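Local coordinates for Low molecular weight protein-tyrosine-phosphatase ptpA (Staphylococcus aureus, PDB 3ROF) that hydrolyses phosphotyrosine in proteins to tyrosine and phosphate, and probably acts as a secreted effector that counteracts host defences during infection, at residues G15-S20 with D125-N130; E24-Q29 with H66-D71; H42-G47 with E76-T81; I87-Q92 with G107-L112; S116-S121 with Y136-S141. All blocks are in the same frame, centred on the assembly; numbering follows the deposited sequence. Where two conformers were deposited one is given.

Interaction 1. Residues G15-S20 with D125-N130. With PO4 (phosphate ion), chain C.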
# COMPACT_ATOMS: atom_id res chain seq x y z
N GLY A 15 10.89 -2.09 0.29
CA GLY A 15 11.33 -2.39 1.63
C GLY A 15 10.25 -2.66 2.67
O GLY A 15 10.53 -3.18 3.75
N ASN A 16 9.02 -2.24 2.35
CA ASN A 16 7.94 -2.24 3.34
C ASN A 16 8.37 -1.48 4.61
O ASN A 16 8.00 -1.89 5.71
CB ASN A 16 7.42 -3.64 3.67
CG ASN A 16 6.10 -3.66 4.43
OD1 ASN A 16 5.89 -4.55 5.25
ND2 ASN A 16 5.18 -2.73 4.14
N ILE A 17 9.10 -0.38 4.43
CA ILE A 17 9.43 0.52 5.52
C ILE A 17 9.02 1.96 5.25
O ILE A 17 8.78 2.67 6.23
CB ILE A 17 10.92 0.40 5.95
CG1 ILE A 17 11.88 0.56 4.76
CG2 ILE A 17 11.16 -0.89 6.69
CD1 ILE A 17 13.30 0.84 5.18
N CYS A 18 8.94 2.39 4.00
CA CYS A 18 8.64 3.81 3.75
C CYS A 18 7.26 3.95 3.13
O CYS A 18 6.32 4.44 3.79
CB CYS A 18 9.69 4.47 2.85
SG CYS A 18 11.37 4.46 3.55
N ARG A 19 7.11 3.59 1.87
CA ARG A 19 5.89 3.93 1.12
C ARG A 19 4.67 3.12 1.49
O ARG A 19 3.62 3.68 1.82
CB ARG A 19 6.14 3.81 -0.39
CG ARG A 19 7.09 4.87 -0.91
CD ARG A 19 7.65 4.57 -2.31
NE ARG A 19 8.54 3.44 -2.25
CZ ARG A 19 9.05 2.82 -3.29
NH1 ARG A 19 8.79 3.29 -4.51
NH2 ARG A 19 9.82 1.74 -3.14
N SER A 20 4.76 1.80 1.42
CA SER A 20 3.56 1.02 1.67
C SER A 20 3.09 1.09 3.12
O SER A 20 1.89 1.06 3.33
CB SER A 20 3.67 -0.42 1.15
OG SER A 20 4.68 -1.19 1.80
N ASP A 125 11.04 6.53 -4.25
CA ASP A 125 11.36 5.89 -2.99
C ASP A 125 12.06 6.85 -2.03
O ASP A 125 13.21 7.27 -2.28
CB ASP A 125 12.26 4.68 -3.25
CG ASP A 125 12.52 3.82 -2.03
OD1 ASP A 125 12.08 4.20 -0.92
OD2 ASP A 125 13.16 2.76 -2.20
N PRO A 126 11.39 7.25 -0.94
CA PRO A 126 11.99 8.22 -0.03
C PRO A 126 13.07 7.62 0.85
O PRO A 126 13.76 8.39 1.54
CB PRO A 126 10.79 8.69 0.78
CG PRO A 126 9.95 7.44 0.91
CD PRO A 126 10.09 6.76 -0.44
N TYR A 127 13.32 6.33 0.78
CA TYR A 127 14.52 5.76 1.39
C TYR A 127 15.75 6.54 0.89
O TYR A 127 16.71 6.74 1.63
CB TYR A 127 14.65 4.30 0.99
CG TYR A 127 15.85 3.59 1.53
CD1 TYR A 127 15.73 2.89 2.70
CD2 TYR A 127 17.05 3.53 0.83
CE1 TYR A 127 16.79 2.16 3.22
CE2 TYR A 127 18.12 2.80 1.33
CZ TYR A 127 17.98 2.12 2.52
OH TYR A 127 19.04 1.39 3.02
N TYR A 128 15.71 6.93 -0.40
CA TYR A 128 16.74 7.73 -1.00
C TYR A 128 16.41 9.21 -0.92
O TYR A 128 17.24 10.01 -0.50
CB TYR A 128 16.96 7.30 -2.46
CG TYR A 128 17.40 5.85 -2.60
CD1 TYR A 128 18.65 5.47 -2.18
CD2 TYR A 128 16.54 4.87 -3.05
CE1 TYR A 128 19.09 4.19 -2.24
CE2 TYR A 128 16.97 3.52 -3.12
CZ TYR A 128 18.25 3.20 -2.71
OH TYR A 128 18.74 1.91 -2.75
N THR A 129 15.23 9.62 -1.38
CA THR A 129 14.99 11.04 -1.57
C THR A 129 14.78 11.79 -0.27
O THR A 129 14.89 13.01 -0.24
CB THR A 129 13.72 11.30 -2.41
OG1 THR A 129 12.59 10.87 -1.65
CG2 THR A 129 13.73 10.54 -3.74
N ASN A 130 14.37 11.08 0.79
CA ASN A 130 13.94 11.67 2.04
C ASN A 130 12.67 12.53 1.88
O ASN A 130 12.31 13.24 2.81
CB ASN A 130 15.02 12.49 2.76
CG ASN A 130 14.89 12.41 4.26
OD1 ASN A 130 14.64 11.34 4.82
ND2 ASN A 130 15.07 13.54 4.93
P PO4 C . 10.21 1.55 0.58
O1 PO4 C . 9.13 2.57 0.30
O2 PO4 C . 10.43 0.61 -0.58
O3 PO4 C . 11.53 2.34 0.86
O4 PO4 C . 9.95 0.81 1.87
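The guanidinium of Arg-19 has the side chain of Asp-125 over one face, with Asp-125 CB 3.7 Å above its centre, and a phosphate ion at its edge. Guanidinium and carboxylate planes are stacked, only 9° apart. Arg-19 NH2 and Asp-125 OD2 form a long salt bridge (3.6 Å) with no N-H pointed at the oxygen, which lies well out of the guanidinium plane. The edge grips phosphate through two nearly straight bonds, Arg-19 NE to O1 at 2.8 Å and Arg-19 NH2 to O2 at 2.9 Å. Asp-91 and the Val-123 carbonyl hold Arg-19 NH1. At the edge of the Tyr-127 ring stands Ile-17 CD1. Cys-18 CB meets Pro-126 CG at 3.6 Å, while Arg-19 CG packs on Pro-126 CD. Backbone N-H groups of Gly-15, Ile-17, Cys-18 and Arg-19 bond to phosphate O1, O2 and O4; Cys-18 N reaches O4 at 2.8 Å. At O3, Asp-125 OD1 lies 2.6 Å away and also accepts the N-cap bond from Tyr-127 N, while Asp-125 OD2 is hydrogen-bonded to a polar side chain of the bound peptide. With Cys-13 the presumed nucleophile, this is the tyrosine phosphatase P-loop (C-X5-R) faced by the presumed general acid.

Interaction 2. Residues E24-Q29 with H66-D71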
# COMPACT_ATOMS: atom_id res chain seq x y z
N GLU A 24 -0.67 2.21 3.97
CA GLU A 24 -1.50 1.34 4.77
C GLU A 24 -2.13 2.11 5.91
O GLU A 24 -3.33 2.00 6.18
CB GLU A 24 -0.68 0.17 5.33
CG GLU A 24 -1.42 -0.66 6.33
CD GLU A 24 -0.61 -1.75 7.00
OE1 GLU A 24 0.56 -1.98 6.68
OE2 GLU A 24 -1.19 -2.37 7.95
N ALA A 25 -1.30 2.87 6.65
CA ALA A 25 -1.81 3.57 7.83
C ALA A 25 -2.83 4.64 7.43
O ALA A 25 -3.86 4.80 8.09
CB ALA A 25 -0.65 4.18 8.58
N ILE A 26 -2.53 5.40 6.38
CA ILE A 26 -3.46 6.44 5.93
C ILE A 26 -4.79 5.80 5.51
O ILE A 26 -5.86 6.26 5.86
CB ILE A 26 -2.84 7.27 4.78
CG1 ILE A 26 -1.65 8.08 5.28
CG2 ILE A 26 -3.92 8.13 4.11
CD1 ILE A 26 -0.80 8.63 4.18
N MET A 27 -4.71 4.74 4.70
CA MET A 27 -5.90 4.05 4.21
C MET A 27 -6.75 3.51 5.35
O MET A 27 -7.98 3.69 5.37
CB MET A 27 -5.46 2.91 3.28
CG MET A 27 -6.58 2.12 2.63
SD MET A 27 -7.30 3.06 1.29
CE MET A 27 -8.22 1.75 0.46
N ARG A 28 -6.09 2.86 6.32
CA ARG A 28 -6.84 2.33 7.46
C ARG A 28 -7.58 3.43 8.20
O ARG A 28 -8.77 3.29 8.55
CB ARG A 28 -5.89 1.59 8.41
CG ARG A 28 -6.59 1.08 9.66
CD ARG A 28 -5.65 0.24 10.54
NE ARG A 28 -5.28 -0.98 9.83
CZ ARG A 28 -4.07 -1.28 9.38
NH1 ARG A 28 -3.02 -0.56 9.71
NH2 ARG A 28 -3.92 -2.33 8.61
N GLN A 29 -6.91 4.55 8.46
CA GLN A 29 -7.57 5.63 9.16
C GLN A 29 -8.68 6.25 8.32
O GLN A 29 -9.72 6.62 8.86
CB GLN A 29 -6.54 6.69 9.58
CG GLN A 29 -7.17 7.80 10.40
CD GLN A 29 -7.68 7.30 11.76
OE1 GLN A 29 -7.03 6.53 12.47
NE2 GLN A 29 -8.85 7.79 12.14
N HIS A 66 0.41 13.87 11.60
CA HIS A 66 -1.00 13.92 11.17
C HIS A 66 -1.93 13.04 12.04
O HIS A 66 -3.08 12.80 11.68
CB HIS A 66 -1.09 13.56 9.69
CG HIS A 66 -0.40 14.54 8.81
ND1 HIS A 66 -0.90 15.80 8.56
CD2 HIS A 66 0.75 14.45 8.11
CE1 HIS A 66 -0.08 16.45 7.75
NE2 HIS A 66 0.94 15.65 7.48
N ASN A 67 -1.41 12.58 13.17
CA ASN A 67 -2.19 11.79 14.10
C ASN A 67 -2.81 10.54 13.46
O ASN A 67 -3.99 10.23 13.65
CB ASN A 67 -3.27 12.66 14.73
CG ASN A 67 -2.68 13.76 15.56
OD1 ASN A 67 -1.85 13.51 16.42
ND2 ASN A 67 -3.05 15.00 15.26
N ILE A 68 -1.97 9.82 12.74
CA ILE A 68 -2.39 8.59 12.07
C ILE A 68 -1.69 7.43 12.78
O ILE A 68 -0.47 7.33 12.74
CB ILE A 68 -2.04 8.62 10.56
CG1 ILE A 68 -2.71 9.82 9.89
CG2 ILE A 68 -2.44 7.32 9.91
CD1 ILE A 68 -2.19 10.05 8.49
N PRO A 69 -2.43 6.51 13.41
CA PRO A 69 -1.76 5.40 14.11
C PRO A 69 -1.17 4.35 13.19
O PRO A 69 -1.65 4.10 12.07
CB PRO A 69 -2.88 4.80 14.97
CG PRO A 69 -4.12 5.21 14.34
CD PRO A 69 -3.89 6.47 13.55
N PHE A 70 -0.08 3.75 13.65
CA PHE A 70 0.56 2.65 12.95
C PHE A 70 0.95 1.52 13.91
O PHE A 70 1.84 0.74 13.63
CB PHE A 70 1.75 3.12 12.10
CG PHE A 70 2.78 3.88 12.86
CD1 PHE A 70 3.89 3.25 13.37
CD2 PHE A 70 2.67 5.23 13.00
CE1 PHE A 70 4.87 3.97 14.09
CE2 PHE A 70 3.64 5.96 13.69
CZ PHE A 70 4.73 5.33 14.24
N ASP A 71 0.23 1.41 15.04
CA ASP A 71 0.51 0.39 16.05
C ASP A 71 0.57 -0.99 15.44
O ASP A 71 -0.33 -1.40 14.72
CB ASP A 71 -0.59 0.41 17.10
CG ASP A 71 -0.66 1.72 17.75
OD1 ASP A 71 0.01 1.85 18.79
OD2 ASP A 71 -1.27 2.63 17.17
O HOH W 1 -4.07 3.98 10.77
O HOH W 2 -2.71 1.23 11.91
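Ile-68 supplies most of the apolar contact, presenting two branches to one side of helix 19-33. Its CG2, anti to the backbone N, lies against the helix backbone 3.4 Å from Ala-25 O and also meets Ala-25 CB at 3.9 Å. The other branch, CG1, carries CD1 to Ile-26 CG1 at 3.8 Å, and the two isoleucines run obliquely past one another. Ala-25 CB additionally faces the Pro-69 carbonyl oxygen and CB of Phe-70, whose ring turns off toward helix 57-65. A Schellman motif ends that helix, with Asn-67 as its positive-phi C-prime residue, and the chain leaves it directly into Ile-68 and Pro-69. No hydrogen bond joins the segments directly; Gln-29 OE1 only touches Pro-69 CD at 3.3 Å, the side chains at about a right angle, while Gln-29 NE2 bonds to Asp-33. Hydrogen bonding across the gap runs through water. One molecule donates to Ala-25 O and, at 2.7 Å, to Pro-69 O; a second accepts from Arg-28 NH1 and donates to the same Pro-69 O at 3.1 Å. The ionic pair lies within the helix: Arg-28 grips Glu-24 OE2 end-on with both terminal nitrogens, NH2 being the nearer at 2.8 Å.

Interaction 3. Residues H42-G47 with E76-T81; sequences HSRGTG and ELFEAT. With PO4 (phosphate ion), chain D.
Gly-45, at the end of outer strand 39-45, forms a single beta bridge with Leu-77 in the loop that follows helix 57-65. Gly-45 N donates to Glu-76 O at 2.9 Å, and Phe-78 N returns a bond to Gly-45 O. Beside the bridge, Arg-44 bends at chi2 (-66°), which swings CD to within 3.3 Å of Leu-77 O. Over one face of its guanidinium, offset toward the rim, sits Glu-76 OE1, 3.3 Å above the plane. Because OE1 lies out of the plane, the salt bridge is one of charge alone; the planes are tilted by 36°. In the guanidinium plane, Arg-44 NH1 bonds to Ser-43 O at 3.1 Å and to phosphate O3 at 2.9 Å. Asp-82 forms a salt bridge with Arg-44 NE. The same phosphate oxygen, O3, takes a bond from His-42 ND1 at 2.6 Å. Glu-76 OE1 comes within 2.5 Å of phosphate O4, so an acid group there probably holds a proton. Arg-44 CB reaches the edge of the Phe-78 ring, which packs on helix 92-101. The bridge thus tacks a loop onto an outer strand of the parallel sheet of the low molecular weight phosphatase fold, beside a phosphate site formed by His-42, Arg-44 and Glu-76, its ion probably from the crystallisation liquor.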
# COMPACT_ATOMS: atom_id res chain seq x y z
N HIS A 42 -3.36 -4.11 4.27
CA HIS A 42 -2.10 -4.81 4.52
C HIS A 42 -0.98 -4.09 3.79
O HIS A 42 -1.23 -3.26 2.91
CB HIS A 42 -2.18 -6.22 3.93
CG HIS A 42 -3.38 -6.99 4.35
ND1 HIS A 42 -3.34 -7.99 5.30
CD2 HIS A 42 -4.64 -6.97 3.89
CE1 HIS A 42 -4.55 -8.53 5.42
NE2 HIS A 42 -5.34 -7.94 4.57
N SER A 43 0.25 -4.49 4.05
CA SER A 43 1.36 -4.05 3.24
C SER A 43 2.46 -5.11 3.19
O SER A 43 2.61 -5.91 4.14
CB SER A 43 1.92 -2.71 3.73
OG SER A 43 2.45 -2.81 5.03
N ARG A 44 3.23 -5.07 2.10
CA ARG A 44 4.33 -5.97 1.89
C ARG A 44 5.44 -5.22 1.18
O ARG A 44 5.19 -4.22 0.49
CB ARG A 44 3.91 -7.15 1.00
CG ARG A 44 2.84 -8.08 1.53
CD ARG A 44 3.33 -8.85 2.73
NE ARG A 44 2.42 -9.93 3.14
CZ ARG A 44 1.43 -9.77 4.00
NH1 ARG A 44 1.14 -8.57 4.50
NH2 ARG A 44 0.66 -10.82 4.31
N GLY A 45 6.64 -5.81 1.26
CA GLY A 45 7.79 -5.34 0.53
C GLY A 45 8.37 -6.49 -0.28
O GLY A 45 8.57 -7.56 0.26
N THR A 46 8.58 -6.28 -1.57
CA THR A 46 9.13 -7.36 -2.38
C THR A 46 10.53 -7.77 -1.94
O THR A 46 10.94 -8.90 -2.16
CB THR A 46 9.16 -7.00 -3.85
OG1 THR A 46 10.06 -5.93 -4.07
CG2 THR A 46 7.79 -6.62 -4.37
N GLY A 47 11.26 -6.81 -1.37
CA GLY A 47 12.65 -7.01 -1.01
C GLY A 47 12.98 -6.79 0.43
O GLY A 47 14.15 -6.60 0.75
N GLU A 76 7.06 -6.88 6.29
CA GLU A 76 6.66 -8.21 5.84
C GLU A 76 7.01 -8.40 4.38
O GLU A 76 6.75 -7.55 3.57
CB GLU A 76 5.15 -8.37 6.00
CG GLU A 76 4.69 -8.36 7.43
CD GLU A 76 3.17 -8.25 7.55
OE1 GLU A 76 2.50 -9.32 7.55
OE2 GLU A 76 2.64 -7.11 7.58
N LEU A 77 7.61 -9.54 4.08
CA LEU A 77 8.01 -9.89 2.72
C LEU A 77 6.80 -10.25 1.89
O LEU A 77 5.90 -10.95 2.35
CB LEU A 77 8.94 -11.10 2.78
CG LEU A 77 9.60 -11.53 1.48
CD1 LEU A 77 10.56 -10.52 0.98
CD2 LEU A 77 10.28 -12.87 1.66
N PHE A 78 6.80 -9.80 0.63
CA PHE A 78 5.86 -10.29 -0.35
C PHE A 78 6.25 -11.73 -0.70
O PHE A 78 7.26 -11.94 -1.37
CB PHE A 78 5.83 -9.41 -1.60
CG PHE A 78 4.63 -9.70 -2.48
CD1 PHE A 78 3.48 -8.96 -2.39
CD2 PHE A 78 4.63 -10.82 -3.33
CE1 PHE A 78 2.36 -9.26 -3.14
CE2 PHE A 78 3.51 -11.12 -4.08
CZ PHE A 78 2.37 -10.33 -3.98
N GLU A 79 5.45 -12.68 -0.20
CA GLU A 79 5.78 -14.09 -0.24
C GLU A 79 5.53 -14.71 -1.57
O GLU A 79 4.80 -14.16 -2.41
CB GLU A 79 4.99 -14.85 0.83
CG GLU A 79 5.27 -14.40 2.23
N ALA A 80 6.10 -15.90 -1.77
CA ALA A 80 5.98 -16.60 -3.03
C ALA A 80 4.50 -16.81 -3.41
O ALA A 80 4.14 -16.85 -4.59
CB ALA A 80 6.69 -17.92 -2.97
N THR A 81 3.63 -16.96 -2.41
CA THR A 81 2.22 -17.25 -2.63
C THR A 81 1.31 -16.12 -2.17
O THR A 81 0.11 -16.30 -2.11
CB THR A 81 1.81 -18.55 -1.91
OG1 THR A 81 2.00 -18.40 -0.50
CG2 THR A 81 2.65 -19.71 -2.40
P PO4 D . -1.08 -9.68 7.53
O1 PO4 D . -2.37 -9.72 8.31
O2 PO4 D . -0.85 -11.02 6.91
O3 PO4 D . -1.10 -8.72 6.35
O4 PO4 D . 0.12 -9.39 8.41
O HOH W 3 0.28 -6.21 6.52

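Interaction 4. Residues I87-Q92 with G107-L112; sequences IVAMDQ and GQLFKL
Ile-87, Val-88 and Ala-89 pair in parallel with Leu-109, Phe-110 and Lys-111, the strand axes 25° apart. Four backbone hydrogen bonds of 2.8 to 2.9 Å zip them together: Ile-87 N to Gln-108 O, Phe-110 N to Ile-87 O, Ala-89 N to Phe-110 O and Leu-112 N to Ala-89 O. Packing is tightest at the C-terminal end, where Val-88 CG1, anti to its backbone N, presses on Leu-112 CA at 3.5 Å, closer than usual for carbons. Met-90 and Leu-112 lie side by side there, pointing the same way, with Met-90 SD 4.0 Å from Leu-112 CD2. On the face shared by Ile-87, Ala-89 and Leu-109, turned to helix 92-101, Leu-109 CD1 meets Ile-87 CG2 at 3.6 Å and touches Ala-89 CB more loosely at 4.4 Å. Phe-110 projects from the other face; its CB lies 4.2 Å from Ile-87 O. The more open side is polar. There the extended chain of Lys-111 runs past Gln-92, and NZ donates to Gln-92 OE1 at 2.7 Å; its charge is met by Asp-122, while Gln-92 NE2 bonds to Asp-96. Asp-91, between strand and helix, caps helix 92-101 and forms a salt bridge with Arg-19, an active-site residue by analogy with relatives. Strand 86-89, helix 92-101 and strand 108-111 make up a beta-alpha-beta crossover, the repeating unit of parallel sheets such as this one.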
# COMPACT_ATOMS: atom_id res chain seq x y z
N ILE A 87 -4.09 -5.31 -5.04
CA ILE A 87 -2.66 -5.10 -4.76
C ILE A 87 -2.29 -3.77 -5.40
O ILE A 87 -2.47 -3.58 -6.61
CB ILE A 87 -1.78 -6.26 -5.33
CG1 ILE A 87 -2.27 -7.60 -4.77
CG2 ILE A 87 -0.34 -6.02 -4.98
CD1 ILE A 87 -1.57 -8.74 -5.35
N VAL A 88 -1.76 -2.85 -4.60
CA VAL A 88 -1.51 -1.50 -5.05
C VAL A 88 -0.00 -1.24 -4.86
O VAL A 88 0.48 -1.03 -3.74
CB VAL A 88 -2.35 -0.48 -4.29
CG1 VAL A 88 -2.03 0.95 -4.80
CG2 VAL A 88 -3.84 -0.81 -4.46
N ALA A 89 0.70 -1.26 -5.98
CA ALA A 89 2.15 -1.10 -6.04
C ALA A 89 2.52 0.37 -6.09
O ALA A 89 1.76 1.19 -6.60
CB ALA A 89 2.66 -1.79 -7.29
N MET A 90 3.75 0.70 -5.66
CA MET A 90 4.19 2.08 -5.72
C MET A 90 4.85 2.48 -7.03
O MET A 90 4.59 3.60 -7.51
CB MET A 90 5.11 2.36 -4.53
CG MET A 90 4.41 2.16 -3.20
SD MET A 90 3.13 3.41 -2.95
CE MET A 90 2.13 2.58 -1.75
N ASP A 91 5.69 1.63 -7.59
CA ASP A 91 6.42 1.97 -8.79
C ASP A 91 6.50 0.75 -9.72
O ASP A 91 6.01 -0.35 -9.41
CB ASP A 91 7.80 2.59 -8.44
CG ASP A 91 8.80 1.61 -7.84
OD1 ASP A 91 8.71 0.43 -8.16
OD2 ASP A 91 9.67 2.07 -7.04
N GLN A 92 7.05 0.97 -10.91
CA GLN A 92 7.08 -0.07 -11.91
C GLN A 92 7.90 -1.26 -11.46
O GLN A 92 7.55 -2.41 -11.77
CB GLN A 92 7.65 0.45 -13.22
CG GLN A 92 7.58 -0.55 -14.35
CD GLN A 92 6.13 -0.94 -14.69
OE1 GLN A 92 5.25 -0.08 -14.75
NE2 GLN A 92 5.89 -2.23 -14.91
N GLY A 107 -5.50 -11.55 -7.60
CA GLY A 107 -6.05 -10.24 -7.30
C GLY A 107 -5.76 -9.23 -8.38
O GLY A 107 -4.95 -9.47 -9.27
N GLN A 108 -6.39 -8.08 -8.27
CA GLN A 108 -6.22 -6.97 -9.21
C GLN A 108 -5.01 -6.14 -8.79
O GLN A 108 -4.95 -5.65 -7.67
CB GLN A 108 -7.45 -6.10 -9.20
CG GLN A 108 -8.68 -6.87 -9.67
CD GLN A 108 -9.92 -6.07 -9.56
OE1 GLN A 108 -9.98 -4.97 -10.10
NE2 GLN A 108 -10.92 -6.59 -8.88
N LEU A 109 -4.10 -5.95 -9.73
CA LEU A 109 -2.84 -5.26 -9.47
C LEU A 109 -2.85 -3.90 -10.16
O LEU A 109 -3.06 -3.81 -11.38
CB LEU A 109 -1.70 -6.12 -9.99
CG LEU A 109 -0.28 -5.56 -9.90
CD1 LEU A 109 0.13 -5.21 -8.50
CD2 LEU A 109 0.68 -6.54 -10.51
N PHE A 110 -2.61 -2.84 -9.39
CA PHE A 110 -2.61 -1.45 -9.87
C PHE A 110 -1.37 -0.77 -9.32
O PHE A 110 -0.80 -1.24 -8.35
CB PHE A 110 -3.81 -0.69 -9.33
CG PHE A 110 -5.11 -1.23 -9.76
CD1 PHE A 110 -5.59 -0.94 -11.02
CD2 PHE A 110 -5.91 -1.96 -8.92
CE1 PHE A 110 -6.83 -1.40 -11.44
CE2 PHE A 110 -7.17 -2.44 -9.36
CZ PHE A 110 -7.60 -2.15 -10.60
N LYS A 111 -1.01 0.38 -9.90
CA LYS A 111 -0.13 1.35 -9.25
C LYS A 111 -0.99 2.37 -8.52
O LYS A 111 -2.04 2.75 -8.98
CB LYS A 111 0.76 2.06 -10.26
CG LYS A 111 1.81 1.17 -10.85
CD LYS A 111 2.68 2.04 -11.87
CE LYS A 111 3.73 1.25 -12.60
NZ LYS A 111 4.37 2.19 -13.54
N LEU A 112 -0.49 2.83 -7.37
CA LEU A 112 -1.17 3.82 -6.55
C LEU A 112 -1.65 4.99 -7.38
O LEU A 112 -2.81 5.45 -7.22
CB LEU A 112 -0.26 4.30 -5.45
CG LEU A 112 -0.87 5.36 -4.51
CD1 LEU A 112 -1.88 4.76 -3.59
CD2 LEU A 112 0.21 6.06 -3.70

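Interaction 5. Residues S116-S121 with Y136-S141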
# COMPACT_ATOMS: atom_id res chain seq x y z
N SER A 116 -4.94 8.70 -9.12
CA SER A 116 -4.58 10.07 -8.87
C SER A 116 -4.60 10.89 -10.15
O SER A 116 -4.25 10.40 -11.24
CB SER A 116 -3.18 10.14 -8.26
OG SER A 116 -2.75 11.47 -8.08
N ASN A 117 -4.97 12.16 -10.00
CA ASN A 117 -4.86 13.11 -11.09
C ASN A 117 -3.44 13.65 -11.27
O ASN A 117 -3.19 14.38 -12.24
CB ASN A 117 -5.84 14.28 -10.92
CG ASN A 117 -5.46 15.22 -9.78
OD1 ASN A 117 -4.37 15.15 -9.21
ND2 ASN A 117 -6.38 16.13 -9.44
N MET A 118 -2.53 13.33 -10.35
CA MET A 118 -1.16 13.75 -10.55
C MET A 118 -0.60 13.15 -11.83
O MET A 118 -0.96 12.06 -12.22
CB MET A 118 -0.29 13.36 -9.34
CG MET A 118 -0.68 14.08 -8.08
SD MET A 118 0.32 13.66 -6.65
CE MET A 118 1.86 14.45 -7.10
N GLU A 119 0.29 13.89 -12.49
CA GLU A 119 0.85 13.44 -13.78
C GLU A 119 1.80 12.25 -13.61
O GLU A 119 1.95 11.43 -14.52
CB GLU A 119 1.58 14.59 -14.47
N GLU A 120 2.40 12.15 -12.43
CA GLU A 120 3.36 11.11 -12.14
C GLU A 120 2.72 9.72 -12.21
O GLU A 120 1.54 9.57 -11.87
CB GLU A 120 3.94 11.31 -10.73
CG GLU A 120 4.94 12.46 -10.59
CD GLU A 120 4.30 13.80 -10.27
OE1 GLU A 120 3.07 13.91 -10.23
OE2 GLU A 120 5.08 14.78 -10.08
N SER A 121 3.50 8.73 -12.63
CA SER A 121 3.03 7.33 -12.66
C SER A 121 3.52 6.53 -11.45
O SER A 121 2.83 5.61 -11.02
CB SER A 121 3.53 6.63 -13.94
N TYR A 136 3.41 11.34 1.13
CA TYR A 136 2.15 11.61 1.82
C TYR A 136 1.17 12.29 0.88
O TYR A 136 0.01 11.87 0.76
CB TYR A 136 2.44 12.47 3.05
CG TYR A 136 1.22 12.89 3.83
CD1 TYR A 136 0.64 12.06 4.76
CD2 TYR A 136 0.68 14.14 3.63
CE1 TYR A 136 -0.49 12.46 5.48
CE2 TYR A 136 -0.44 14.56 4.33
CZ TYR A 136 -1.01 13.73 5.26
OH TYR A 136 -2.11 14.17 5.96
N ASP A 137 1.60 13.34 0.19
CA ASP A 137 0.73 14.07 -0.72
C ASP A 137 0.23 13.14 -1.83
O ASP A 137 -0.94 13.20 -2.21
CB ASP A 137 1.44 15.27 -1.32
CG ASP A 137 1.76 16.35 -0.33
OD1 ASP A 137 1.26 16.37 0.78
OD2 ASP A 137 2.56 17.25 -0.70
N MET A 138 1.10 12.26 -2.34
CA MET A 138 0.69 11.31 -3.38
C MET A 138 -0.35 10.35 -2.86
O MET A 138 -1.37 10.09 -3.54
CB MET A 138 1.91 10.56 -3.91
CG MET A 138 2.68 11.40 -4.90
SD MET A 138 4.22 10.58 -5.38
CE MET A 138 4.65 11.51 -6.87
N VAL A 139 -0.17 9.79 -1.66
CA VAL A 139 -1.20 8.92 -1.11
C VAL A 139 -2.53 9.65 -0.92
O VAL A 139 -3.58 9.14 -1.30
CB VAL A 139 -0.75 8.31 0.24
CG1 VAL A 139 -1.88 7.46 0.84
CG2 VAL A 139 0.49 7.46 0.05
N LEU A 140 -2.48 10.87 -0.39
CA LEU A 140 -3.73 11.62 -0.21
C LEU A 140 -4.41 11.87 -1.55
O LEU A 140 -5.65 11.91 -1.63
CB LEU A 140 -3.49 12.94 0.52
CG LEU A 140 -3.80 12.88 2.01
CD1 LEU A 140 -2.95 11.85 2.74
CD2 LEU A 140 -3.63 14.26 2.60
N SER A 141 -3.66 12.03 -2.63
CA SER A 141 -4.26 12.33 -3.91
C SER A 141 -5.02 11.12 -4.47
O SER A 141 -5.90 11.29 -5.31
CB SER A 141 -3.22 12.81 -4.89
OG SER A 141 -2.44 11.77 -5.46
O HOH W 4 -6.42 12.78 -7.63
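Ser-116 CA lies 5.5 Å from Ser-141 CA, where the loop 116-121 draws up to helix 132-153. The loop bends in an ST turn: Ser-116 OG, anti to its own backbone N (chi1 176°), accepts from Met-118 N at 2.9 Å. The same oxygen donates across the contact to Ser-141 OG at 2.7 Å. Ser-141 OG in turn donates to Met-138 O at 2.8 Å, one turn back in the helix. Amide, two hydroxyls and carbonyl therefore form a directed chain of hydrogen bonds that fixes both hydroxyl groups and ties the turn to the helix. Two methionines pack beside this chain of bonds. Met-118 bends at chi3 (71°) and crosses Met-138 at about a right angle, its SD 3.7 Å from Met-138 CG and also near Ser-141 OG. Met-138 runs extended beyond CG, and its CE lies 3.9 Å from both CB and CG of Glu-120; the aliphatic part of Glu-120 thus touches the methyl group. Leu-113, Val-123 and Pro-124 of the flanking loops also touch Met-138, placing it against the loop that leads from strand 108-111 toward helix 126-129. A water bridges the backbones as well, accepting from Asn-117 N and donating to Ser-141 O, each at 2.8 Å.

From the N terminus, strand 7-13 runs into 15-20, which opens interaction 1; its loop closes only at 125-130 and encloses interactions 2, 3 and 4. Interactions 2 and 3 cross, since 42-47 precedes 66-71 and 76-81 follows it: one ties helix 19-33, the other strand 39-45, to the long connection after helix 57-65. Interaction 4 follows in series, closing a short loop round helix 92-101. Interaction 5 opens inside the loop of interaction 1 and closes beyond it on helix 132-153, so these two cross. Direct links join them: Asn-16 bonds to Ser-43 and Glu-76, Glu-24 to Ser-43, Arg-19 to Asp-91, and Ile-26 packs on Val-139.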